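Local coordinates for protein tryptophan halogenase (Shewanella frigidimarina, PDB 2PYX) that probably binds FAD and acts as a flavin-dependent halogenase on tryptophan or a related substrate, at residues F94-K99 / V105-L110. Sequence-based numbering, arbitrary orientation.
Sequences FINWCK and VADSYL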
# COMPACT_ATOMS: atom_id res chain seq x y z
N PHE A 94 -8.67 -11.55 5.37
CA PHE A 94 -8.83 -12.42 4.20
C PHE A 94 -9.90 -13.47 4.52
O PHE A 94 -9.72 -14.27 5.44
CB PHE A 94 -7.49 -13.04 3.84
CG PHE A 94 -6.52 -12.02 3.37
CD1 PHE A 94 -6.59 -11.51 2.07
CD2 PHE A 94 -5.56 -11.48 4.22
CE1 PHE A 94 -5.72 -10.52 1.65
CE2 PHE A 94 -4.69 -10.47 3.78
CZ PHE A 94 -4.76 -10.02 2.49
N ILE A 95 -10.98 -13.46 3.73
CA ILE A 95 -12.15 -14.27 3.96
C ILE A 95 -12.27 -15.23 2.78
O ILE A 95 -12.25 -14.78 1.64
CB ILE A 95 -13.38 -13.37 4.12
CG1 ILE A 95 -13.12 -12.36 5.26
CG2 ILE A 95 -14.62 -14.19 4.37
CD1 ILE A 95 -14.09 -11.23 5.30
N ASN A 96 -12.48 -16.51 3.07
CA ASN A 96 -12.72 -17.55 2.08
C ASN A 96 -11.58 -17.79 1.09
O ASN A 96 -11.79 -18.32 0.02
CB ASN A 96 -14.04 -17.30 1.33
CG ASN A 96 -15.25 -17.40 2.23
OD1 ASN A 96 -15.16 -17.89 3.34
ND2 ASN A 96 -16.36 -16.85 1.77
N TRP A 97 -10.36 -17.45 1.49
CA TRP A 97 -9.22 -17.66 0.61
C TRP A 97 -8.69 -19.08 0.69
O TRP A 97 -8.03 -19.55 -0.24
CB TRP A 97 -8.07 -16.69 0.97
CG TRP A 97 -8.22 -15.37 0.39
CD1 TRP A 97 -9.08 -14.37 0.73
CD2 TRP A 97 -7.42 -14.86 -0.68
NE1 TRP A 97 -8.89 -13.27 -0.09
CE2 TRP A 97 -7.86 -13.55 -0.96
CE3 TRP A 97 -6.36 -15.41 -1.44
CZ2 TRP A 97 -7.28 -12.78 -1.97
CZ3 TRP A 97 -5.79 -14.63 -2.43
CH2 TRP A 97 -6.26 -13.35 -2.69
N CYS A 98 -8.89 -19.75 1.81
CA CYS A 98 -8.25 -21.03 2.04
C CYS A 98 -8.96 -22.26 1.46
O CYS A 98 -8.29 -23.23 1.05
CB CYS A 98 -8.05 -21.31 3.52
SG CYS A 98 -7.02 -20.10 4.34
N LYS A 99 -10.29 -22.25 1.51
CA LYS A 99 -11.06 -23.44 1.16
C LYS A 99 -12.22 -23.06 0.26
O LYS A 99 -12.68 -21.93 0.28
CB LYS A 99 -11.62 -24.08 2.43
CG LYS A 99 -10.59 -24.68 3.39
CD LYS A 99 -11.29 -24.94 4.72
CE LYS A 99 -10.38 -25.46 5.83
NZ LYS A 99 -11.12 -25.42 7.15
N VAL A 105 -18.59 -23.59 7.64
CA VAL A 105 -17.15 -23.57 7.87
C VAL A 105 -16.61 -22.16 7.75
O VAL A 105 -16.50 -21.63 6.63
CB VAL A 105 -16.42 -24.50 6.89
CG1 VAL A 105 -14.88 -24.40 7.05
CG2 VAL A 105 -16.88 -25.96 7.07
N ALA A 106 -16.28 -21.56 8.89
CA ALA A 106 -15.64 -20.24 8.91
C ALA A 106 -14.24 -20.34 8.30
O ALA A 106 -13.49 -21.27 8.54
CB ALA A 106 -15.54 -19.72 10.33
N ASP A 107 -13.93 -19.36 7.45
CA ASP A 107 -12.62 -19.26 6.79
C ASP A 107 -12.22 -17.79 6.70
O ASP A 107 -12.61 -17.04 5.80
CB ASP A 107 -12.69 -19.90 5.40
CG ASP A 107 -11.39 -19.78 4.62
OD1 ASP A 107 -10.37 -19.38 5.21
OD2 ASP A 107 -11.39 -20.12 3.45
N SER A 108 -11.42 -17.39 7.68
CA SER A 108 -10.99 -16.01 7.78
C SER A 108 -9.72 -15.96 8.60
O SER A 108 -9.55 -16.68 9.60
CB SER A 108 -12.08 -15.24 8.47
OG SER A 108 -11.77 -13.90 8.63
N TYR A 109 -8.82 -15.09 8.15
CA TYR A 109 -7.64 -14.80 8.96
C TYR A 109 -7.24 -13.33 8.78
O TYR A 109 -7.65 -12.67 7.82
CB TYR A 109 -6.49 -15.74 8.62
CG TYR A 109 -5.74 -15.35 7.37
CD1 TYR A 109 -4.68 -14.46 7.42
CD2 TYR A 109 -6.12 -15.81 6.11
CE1 TYR A 109 -3.97 -14.10 6.28
CE2 TYR A 109 -5.44 -15.43 4.94
CZ TYR A 109 -4.37 -14.55 5.04
OH TYR A 109 -3.70 -14.17 3.88
N LEU A 110 -6.46 -12.84 9.74
CA LEU A 110 -5.99 -11.46 9.74
C LEU A 110 -4.51 -11.34 9.44
O LEU A 110 -3.71 -12.11 9.97
CB LEU A 110 -6.25 -10.78 11.10
CG LEU A 110 -5.93 -9.27 11.12
CD1 LEU A 110 -6.79 -8.41 10.19
CD2 LEU A 110 -6.00 -8.76 12.57
O HOH W 1 -9.34 -16.90 4.21
O HOH W 2 -16.04 -17.73 6.06
O HOH W 3 -13.95 -20.87 2.63
O HOH W 4 -11.21 -22.72 7.54
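The Asp107 carboxylate grips the backbone of Cys98 and Lys99, tying the 96-99 turn to segment 105-110. With CG anti to the backbone N (chi1 177°), its carboxylate faces these two successive amides: Asp107 OD2 accepts Lys99 N at 3.1 Å on its syn side, though well out of the carboxylate plane, and Cys98 N through a weak, bent bond. Asp107 OD1 lies 3.5 Å from Cys98 SG and accepts a hydrogen bond from a water that also donates to Phe94 O and accepts from Trp97 N. The Asp107 backbone adds a nearly straight bond, Asn96 N to Asp107 O at 2.8 Å, and a second water joins Asp107 N to Asn96 OD1. With alanine in place of Asp107, the Cys98 and Lys99 amides would probably lose their shared acceptor, and the water between Phe94 O and Trp97 N one of its anchors.

Beyond the turn, Phe94 and Tyr109 form an antiparallel hydrogen-bonded pair, with Phe94 N 2.9 Å from Tyr109 O and Tyr109 N 3.0 Å from Phe94 O. Tyr109 CG sits between its backbone N and carbonyl carbon (chi1 80°), bringing the ring alongside Phe94; Tyr109 CE2 comes within 3.3 Å of Phe94 CB, and the two rings, 24° from parallel, are slid so far apart that they barely overlap.

The contact lies at the loop end of the antiparallel pair of strands 87-95 and 108-112. Strand 274-279 runs parallel to 87-95 and bonds Ile95, Ser415 and Arg417 hold the turn's carbonyls, and Phe94 packs against His411 and Glu361, the latter a predicted tryptophan-binding residue.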